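Local coordinates for protein probable transcriptional regulator (Pseudomonas aeruginosa, PDB 2FBI) that probably binds DNA as a dimeric transcriptional regulator of the MarR family, through a winged helix-turn-helix domain, at residues A[32-37]-A[105-110]; A[43-48]-A[92-97]. One frame throughout, in Å; residues are numbered along the deposited sequence.

Interaction 1 (A[32-37]-A[105-110]); sequences HGLTEQ and VSMSGD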
ATOM      1  N   HIS A  32      -9.816  18.963  -0.748  1.00 47.03           N
ATOM      2  CA  HIS A  32     -11.155  18.716  -1.360  1.00 46.33           C
ATOM      3  C   HIS A  32     -12.033  17.900  -0.391  1.00 45.62           C
ATOM      4  O   HIS A  32     -13.169  17.523  -0.693  1.00 45.08           O
ATOM      5  CB  HIS A  32     -11.036  17.968  -2.681  1.00 47.28           C
ATOM      6  CG  HIS A  32     -10.797  18.841  -3.879  1.00 49.59           C
ATOM      7  ND1 HIS A  32     -11.747  19.022  -4.864  1.00 49.29           N
ATOM      8  CD2 HIS A  32      -9.708  19.545  -4.275  1.00 50.38           C
ATOM      9  CE1 HIS A  32     -11.259  19.808  -5.809  1.00 49.91           C
ATOM     10  NE2 HIS A  32     -10.023  20.138  -5.478  1.00 49.12           N
ATOM     11  N   GLY A  33     -11.494  17.651   0.789  1.00 45.28           N
ATOM     12  CA  GLY A  33     -12.189  16.797   1.735  1.00 45.93           C
ATOM     13  C   GLY A  33     -12.516  15.410   1.188  1.00 45.49           C
ATOM     14  O   GLY A  33     -13.713  15.014   1.152  1.00 45.09           O
ATOM     15  N   LEU A  34     -11.456  14.716   0.717  1.00 43.81           N
ATOM     16  CA  LEU A  34     -11.493  13.269   0.585  1.00 41.42           C
ATOM     17  C   LEU A  34     -10.300  12.482   1.043  1.00 39.63           C
ATOM     18  O   LEU A  34      -9.142  12.961   1.030  1.00 38.99           O
ATOM     19  CB  LEU A  34     -12.068  12.738  -0.730  1.00 42.12           C
ATOM     20  CG  LEU A  34     -12.242  13.124  -2.169  1.00 43.86           C
ATOM     21  CD1 LEU A  34     -13.750  12.926  -2.447  1.00 45.65           C
ATOM     22  CD2 LEU A  34     -11.823  14.515  -2.500  1.00 49.75           C
ATOM     23  N   THR A  35     -10.622  11.253   1.469  1.00 36.30           N
ATOM     24  CA  THR A  35      -9.630  10.297   1.841  1.00 33.74           C
ATOM     25  C   THR A  35      -9.151   9.658   0.565  1.00 31.51           C
ATOM     26  O   THR A  35      -9.872   9.590  -0.399  1.00 31.87           O
ATOM     27  CB  THR A  35     -10.203   9.209   2.827  1.00 34.74           C
ATOM     28  OG1 THR A  35     -11.198   8.393   2.163  1.00 31.64           O
ATOM     29  CG2 THR A  35     -10.883   9.875   4.032  1.00 34.21           C
ATOM     30  N   GLU A  36      -7.921   9.190   0.575  1.00 31.31           N
ATOM     31  CA  GLU A  36      -7.383   8.446  -0.514  1.00 31.84           C
ATOM     32  C   GLU A  36      -8.176   7.139  -0.883  1.00 30.94           C
ATOM     33  O   GLU A  36      -8.199   6.743  -2.069  1.00 30.28           O
ATOM     34  CB  GLU A  36      -5.905   8.215  -0.272  1.00 33.01           C
ATOM     35  CG  GLU A  36      -5.599   7.419   0.967  1.00 36.33           C
ATOM     36  CD  GLU A  36      -4.304   7.903   1.607  1.00 41.88           C
ATOM     37  OE1 GLU A  36      -4.266   9.100   2.009  1.00 43.19           O
ATOM     38  OE2 GLU A  36      -3.317   7.126   1.664  1.00 44.39           O
ATOM     39  N   GLN A  37      -8.847   6.559   0.109  0.50 30.12           N
ATOM     40  CA  GLN A  37      -9.538   5.302  -0.032  0.50 28.70           C
ATOM     41  C   GLN A  37     -10.837   5.577  -0.787  0.50 28.61           C
ATOM     42  O   GLN A  37     -11.234   4.804  -1.674  0.50 28.36           O
ATOM     43  CB  GLN A  37      -9.799   4.710   1.361  0.50 28.92           C
ATOM     44  CG  GLN A  37      -8.493   4.342   2.186  0.50 29.52           C
ATOM     45  CD  GLN A  37      -7.782   5.491   2.981  0.50 29.16           C
ATOM     46  OE1 GLN A  37      -8.346   6.544   3.332  0.50 27.95           O
ATOM     47  NE2 GLN A  37      -6.528   5.240   3.289  0.50 31.42           N
ATOM     48  N   VAL A 105     -14.499  15.047 -12.061  1.00 27.26           N
ATOM     49  CA  VAL A 105     -14.078  16.100 -13.039  1.00 27.29           C
ATOM     50  C   VAL A 105     -13.374  17.300 -12.366  1.00 28.26           C
ATOM     51  O   VAL A 105     -12.279  17.672 -12.752  1.00 26.27           O
ATOM     52  CB  VAL A 105     -15.266  16.566 -13.935  1.00 27.24           C
ATOM     53  CG1 VAL A 105     -14.869  17.807 -14.778  1.00 26.71           C
ATOM     54  CG2 VAL A 105     -15.747  15.442 -14.832  1.00 23.26           C
ATOM     55  N   SER A 106     -13.982  17.891 -11.344  1.00 30.75           N
ATOM     56  CA  SER A 106     -13.335  19.049 -10.738  1.00 34.02           C
ATOM     57  C   SER A 106     -12.009  18.770 -10.022  1.00 35.72           C
ATOM     58  O   SER A 106     -11.189  19.658  -9.912  1.00 38.10           O
ATOM     59  CB  SER A 106     -14.293  19.826  -9.848  1.00 34.99           C
ATOM     60  OG  SER A 106     -14.523  19.145  -8.662  1.00 35.86           O
ATOM     61  N   MET A 107     -11.781  17.548  -9.558  1.00 36.71           N
ATOM     62  CA  MET A 107     -10.520  17.213  -8.940  1.00 37.33           C
ATOM     63  C   MET A 107      -9.425  16.943  -9.950  1.00 37.41           C
ATOM     64  O   MET A 107      -8.266  17.088  -9.644  1.00 35.54           O
ATOM     65  CB  MET A 107     -10.693  15.990  -8.051  1.00 38.02           C
ATOM     66  CG  MET A 107     -11.318  16.326  -6.690  1.00 41.40           C
ATOM     67  SD  MET A 107     -10.322  15.614  -5.401  1.00 54.78           S
ATOM     68  CE  MET A 107      -8.678  16.055  -5.939  1.00 36.15           C
ATOM     69  N   SER A 108      -9.819  16.586 -11.170  1.00 38.43           N
ATOM     70  CA  SER A 108      -8.887  16.078 -12.184  1.00 39.15           C
ATOM     71  C   SER A 108      -7.864  17.088 -12.662  1.00 38.61           C
ATOM     72  O   SER A 108      -6.751  16.699 -12.956  1.00 38.41           O
ATOM     73  CB  SER A 108      -9.640  15.449 -13.385  1.00 39.10           C
ATOM     74  OG  SER A 108     -10.265  16.470 -14.160  1.00 40.94           O
ATOM     75  N   GLY A 109      -8.215  18.376 -12.707  1.00 38.65           N
ATOM     76  CA  GLY A 109      -7.237  19.417 -13.071  1.00 38.44           C
ATOM     77  C   GLY A 109      -6.122  19.516 -12.043  1.00 38.41           C
ATOM     78  O   GLY A 109      -4.921  19.453 -12.383  1.00 38.38           O
ATOM     79  N   ASP A 110      -6.504  19.601 -10.770  1.00 39.10           N
ATOM     80  CA  ASP A 110      -5.510  19.508  -9.687  1.00 39.60           C
ATOM     81  C   ASP A 110      -4.661  18.224  -9.782  1.00 38.66           C
ATOM     82  O   ASP A 110      -3.435  18.282  -9.711  1.00 37.96           O
ATOM     83  CB  ASP A 110      -6.175  19.658  -8.296  1.00 40.81           C
ATOM     84  CG  ASP A 110      -6.696  21.088  -8.036  1.00 45.59           C
ATOM     85  OD1 ASP A 110      -6.127  22.047  -8.624  1.00 49.35           O
ATOM     86  OD2 ASP A 110      -7.689  21.262  -7.269  1.00 50.30           O
TER
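The imidazole ring of His32 carries Met107 over one face and the carboxylate of Asp110 at its edge. Met107 CG stands 3.7 Å from the ring centroid, 30° off the normal, as a CH-pi contact, and its nearest ring atom is ND1. The sulfur shares this face: Met107 SD lies 3.5 Å above the His32 ring plane, displaced toward the rim, in a Met-aromatic contact. Bends at chi2 and chi3 fold the methionine chain, and Met107 CE comes to 4.0 Å from His32 CD2. At the edge, His32 NE2 donates to Asp110 OD2 over 3.1 Å with an N-H...O angle of 158°. The acceptor lies close to the ring plane and is met nearly along its C-O axis, although the carboxylate is turned 76° against the ring. This bond probably fixes the ring's rotation and would favour a proton on NE2. Leu34 passes Met107 in the opposite direction, Leu34 CD2 3.4 Å from Met107 SD. The Schellman turn at Gly33 ends helix 26-32, and Thr35 N-caps helix 36-48. Leu34 also packs on Ile42, back onto helix 36-48, while Met107 reaches Trp39; helix 98-122 thus lies against both junction and helix.

Interaction 2 (A[43-48]-A[92-97]); sequences RILRQQ and VYVNLT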
ATOM      1  N   ARG A  43     -11.920   6.736  -8.472  1.00 23.70           N
ATOM      2  CA  ARG A  43     -11.081   6.500  -9.646  1.00 26.24           C
ATOM      3  C   ARG A  43     -11.440   5.215 -10.402  1.00 25.46           C
ATOM      4  O   ARG A  43     -11.464   5.205 -11.633  1.00 24.00           O
ATOM      5  CB  ARG A  43      -9.606   6.397  -9.259  1.00 26.29           C
ATOM      6  CG  ARG A  43      -8.918   7.721  -8.934  1.00 28.60           C
ATOM      7  CD  ARG A  43      -8.603   8.395 -10.218  1.00 27.01           C
ATOM      8  NE  ARG A  43      -7.186   8.396 -10.521  1.00 27.20           N
ATOM      9  CZ  ARG A  43      -6.679   8.394 -11.755  1.00 32.00           C
ATOM     10  NH1 ARG A  43      -5.386   8.452 -11.905  1.00 26.95           N
ATOM     11  NH2 ARG A  43      -7.458   8.295 -12.832  1.00 31.34           N
ATOM     12  N   ILE A  44     -11.661   4.118  -9.672  1.00 25.04           N
ATOM     13  CA  ILE A  44     -12.003   2.818 -10.343  1.00 23.93           C
ATOM     14  C   ILE A  44     -13.387   2.848 -10.929  1.00 22.33           C
ATOM     15  O   ILE A  44     -13.639   2.371 -12.007  1.00 21.45           O
ATOM     16  CB  ILE A  44     -11.881   1.617  -9.335  1.00 25.18           C
ATOM     17  CG1 ILE A  44     -10.399   1.341  -9.073  1.00 28.96           C
ATOM     18  CG2 ILE A  44     -12.575   0.336  -9.892  1.00 24.33           C
ATOM     19  CD1 ILE A  44     -10.153   1.000  -7.667  1.00 34.35           C
ATOM     20  N   LEU A  45     -14.323   3.382 -10.190  1.00 21.51           N
ATOM     21  CA  LEU A  45     -15.677   3.466 -10.699  1.00 21.01           C
ATOM     22  C   LEU A  45     -15.792   4.446 -11.928  1.00 21.29           C
ATOM     23  O   LEU A  45     -16.571   4.228 -12.862  1.00 20.58           O
ATOM     24  CB  LEU A  45     -16.574   3.897  -9.544  1.00 21.18           C
ATOM     25  CG  LEU A  45     -16.896   2.885  -8.424  1.00 22.05           C
ATOM     26  CD1 LEU A  45     -17.789   3.539  -7.358  1.00 17.22           C
ATOM     27  CD2 LEU A  45     -17.592   1.571  -9.013  1.00 19.40           C
ATOM     28  N   ARG A  46     -14.981   5.489 -11.928  1.00 21.47           N
ATOM     29  CA  ARG A  46     -14.866   6.379 -13.099  1.00 22.59           C
ATOM     30  C   ARG A  46     -14.365   5.632 -14.329  1.00 25.03           C
ATOM     31  O   ARG A  46     -15.041   5.558 -15.345  1.00 26.24           O
ATOM     32  CB  ARG A  46     -13.926   7.539 -12.756  1.00 21.89           C
ATOM     33  CG  ARG A  46     -13.638   8.525 -13.906  1.00 21.36           C
ATOM     34  CD  ARG A  46     -14.874   9.256 -14.482  1.00 18.88           C
ATOM     35  NE  ARG A  46     -14.357  10.238 -15.491  1.00 20.18           N
ATOM     36  CZ  ARG A  46     -14.995  11.339 -15.890  1.00 21.34           C
ATOM     37  NH1 ARG A  46     -14.421  12.116 -16.798  1.00 20.85           N
ATOM     38  NH2 ARG A  46     -16.199  11.655 -15.415  1.00 18.57           N
ATOM     39  N   GLN A  47     -13.191   5.029 -14.203  1.00 26.24           N
ATOM     40  CA  GLN A  47     -12.536   4.362 -15.292  1.00 28.48           C
ATOM     41  C   GLN A  47     -13.228   3.082 -15.758  1.00 27.47           C
ATOM     42  O   GLN A  47     -13.310   2.839 -16.963  1.00 27.54           O
ATOM     43  CB  GLN A  47     -11.056   4.128 -14.922  1.00 28.26           C
ATOM     44  CG  GLN A  47     -10.125   3.560 -16.039  1.00 34.34           C
ATOM     45  CD  GLN A  47     -10.133   4.343 -17.358  1.00 40.58           C
ATOM     46  OE1 GLN A  47     -10.328   5.583 -17.391  1.00 43.41           O
ATOM     47  NE2 GLN A  47      -9.950   3.612 -18.465  1.00 37.71           N
ATOM     48  N   GLN A  48     -13.744   2.291 -14.819  1.00 27.96           N
ATOM     49  CA  GLN A  48     -14.258   0.955 -15.120  1.00 28.04           C
ATOM     50  C   GLN A  48     -15.770   0.902 -15.191  1.00 28.00           C
ATOM     51  O   GLN A  48     -16.320  -0.110 -15.653  1.00 27.85           O
ATOM     52  CB  GLN A  48     -13.665  -0.121 -14.154  1.00 28.61           C
ATOM     53  CG  GLN A  48     -12.172  -0.282 -14.397  1.00 35.17           C
ATOM     54  CD  GLN A  48     -11.584  -1.502 -13.758  1.00 42.33           C
ATOM     55  OE1 GLN A  48     -12.090  -2.611 -13.942  1.00 44.91           O
ATOM     56  NE2 GLN A  48     -10.501  -1.311 -12.971  1.00 45.04           N
ATOM     57  N   VAL A  92     -24.293  -6.936  -5.127  1.00 39.92           N
ATOM     58  CA  VAL A  92     -24.508  -5.525  -5.019  1.00 37.51           C
ATOM     59  C   VAL A  92     -23.492  -4.820  -5.914  1.00 35.54           C
ATOM     60  O   VAL A  92     -22.276  -4.957  -5.733  1.00 33.21           O
ATOM     61  CB  VAL A  92     -24.382  -5.059  -3.580  1.00 37.33           C
ATOM     62  CG1 VAL A  92     -24.484  -3.525  -3.517  1.00 38.65           C
ATOM     63  CG2 VAL A  92     -25.413  -5.779  -2.696  1.00 35.92           C
ATOM     64  N   TYR A  93     -24.039  -4.106  -6.894  1.00 33.73           N
ATOM     65  CA  TYR A  93     -23.295  -3.202  -7.776  1.00 33.99           C
ATOM     66  C   TYR A  93     -23.220  -1.759  -7.324  1.00 32.69           C
ATOM     67  O   TYR A  93     -24.127  -1.192  -6.698  1.00 33.18           O
ATOM     68  CB  TYR A  93     -23.871  -3.245  -9.193  1.00 34.33           C
ATOM     69  CG  TYR A  93     -23.431  -4.484  -9.874  1.00 36.54           C
ATOM     70  CD1 TYR A  93     -23.879  -5.743  -9.428  1.00 38.11           C
ATOM     71  CD2 TYR A  93     -22.546  -4.425 -10.929  1.00 35.26           C
ATOM     72  CE1 TYR A  93     -23.452  -6.895 -10.049  1.00 38.55           C
ATOM     73  CE2 TYR A  93     -22.140  -5.572 -11.567  1.00 36.22           C
ATOM     74  CZ  TYR A  93     -22.586  -6.789 -11.118  1.00 36.20           C
ATOM     75  OH  TYR A  93     -22.126  -7.918 -11.733  1.00 40.66           O
ATOM     76  N   VAL A  94     -22.108  -1.156  -7.672  1.00 31.15           N
ATOM     77  CA  VAL A  94     -21.855   0.201  -7.258  1.00 30.54           C
ATOM     78  C   VAL A  94     -21.534   1.053  -8.513  1.00 30.16           C
ATOM     79  O   VAL A  94     -20.828   0.620  -9.412  1.00 28.86           O
ATOM     80  CB  VAL A  94     -20.685   0.310  -6.217  1.00 30.16           C
ATOM     81  CG1 VAL A  94     -20.648   1.669  -5.645  1.00 26.11           C
ATOM     82  CG2 VAL A  94     -20.804  -0.720  -5.053  1.00 29.52           C
ATOM     83  N   ASN A  95     -22.037   2.280  -8.526  1.00 30.89           N
ATOM     84  CA  ASN A  95     -21.601   3.248  -9.553  1.00 31.29           C
ATOM     85  C   ASN A  95     -21.532   4.707  -9.067  1.00 29.81           C
ATOM     86  O   ASN A  95     -22.114   5.090  -8.039  1.00 30.34           O
ATOM     87  CB  ASN A  95     -22.430   3.086 -10.850  1.00 30.09           C
ATOM     88  CG  ASN A  95     -23.868   3.486 -10.675  1.00 33.07           C
ATOM     89  OD1 ASN A  95     -24.722   2.661 -10.366  1.00 32.35           O
ATOM     90  ND2 ASN A  95     -24.161   4.774 -10.897  1.00 34.57           N
ATOM     91  N   LEU A  96     -20.764   5.516  -9.774  1.00 29.40           N
ATOM     92  CA  LEU A  96     -20.753   6.959  -9.430  1.00 27.60           C
ATOM     93  C   LEU A  96     -22.101   7.583  -9.764  1.00 26.38           C
ATOM     94  O   LEU A  96     -22.753   7.198 -10.731  1.00 25.96           O
ATOM     95  CB  LEU A  96     -19.631   7.676 -10.164  1.00 26.26           C
ATOM     96  CG  LEU A  96     -18.239   7.321  -9.686  1.00 24.56           C
ATOM     97  CD1 LEU A  96     -17.271   7.801 -10.765  1.00 22.00           C
ATOM     98  CD2 LEU A  96     -17.961   7.935  -8.298  1.00 24.77           C
ATOM     99  N   THR A  97     -22.551   8.506  -8.932  1.00 27.40           N
ATOM    100  CA  THR A  97     -23.734   9.310  -9.280  1.00 26.91           C
ATOM    101  C   THR A  97     -23.273  10.493 -10.190  1.00 28.38           C
ATOM    102  O   THR A  97     -22.055  10.717 -10.356  1.00 28.03           O
ATOM    103  CB  THR A  97     -24.329   9.935  -8.045  1.00 26.12           C
ATOM    104  OG1 THR A  97     -23.303  10.667  -7.410  1.00 26.06           O
ATOM    105  CG2 THR A  97     -24.858   8.805  -6.986  1.00 27.93           C
TER
HETATM  106  O   HOH W   1     -19.363   4.453 -12.174  1.00 25.69           O
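Within the winged helix-turn-helix domain, helix 36-48 packs across strand 91-96 of the antiparallel wing sheet, with Leu45 meeting Val94 and Leu96. The short axes run almost perpendicular, at 87°, and approach to 7.7 Å. Leu45 branches over the strand: Leu45 CD1 touches Val94 CG1 at 3.8 Å, while Leu45 CD2 lies 3.4 Å from the carbonyl oxygen Val94 O. Its CG is anti to the carbonyl carbon (chi1 -73°), beside the backbone N, and from there the two methyl groups spread over Val94. Closer to the helix backbone, Leu45 CB packs against Leu96 CG at 3.8 Å. Leu96 then extends CD1 to the helix backbone, 3.5 Å from Arg46 N, and also touches Arg46 CB. No direct hydrogen bond joins the two segments; instead, a water donates to Leu45 O at 2.9 Å and accepts from Leu96 N at 3.0 Å. It thus satisfies a strand N-H and ties it to a carbonyl near the end of the helix. The polar ends of the flanking residues turn elsewhere. Arg46 directs its guanidinium to Gln101 of helix 98-122, and Asn95 receives a hydrogen bond from Trp83 through OD1 while its ND2 donates to Leu96 O. Leu56 and Val80 pack on both Leu45 and Val94, bringing helix 53-59 and strand 80-85 into the same apolar cluster. Such a core, formed by helices and a small antiparallel sheet, is characteristic of the winged helix-turn-helix fold of MarR regulators.

Overall arrangement
From the N terminus, the chain leaves helix 26-32 through a short turn, which with His32 carries the first half of interaction 1, and enters helix 36-48. The C-terminal part of that helix, residues 43-48, opens the loop that interaction 2 closes at strand 91-96, after the chain has passed through helices 53-59 and 64-76 and strand 80-85. Helix 98-122 follows directly, and its residues 105-110 return to residues 32-37 in interaction 1, closing a wider loop around the first. Interaction 2 ties the wing sheet to the helical core, whereas interaction 1 joins the long helix to the turn preceding helix 36-48. Their centres are 15 Å apart, and Val105 CG2 touches Arg46 NH2 at 3.9 Å.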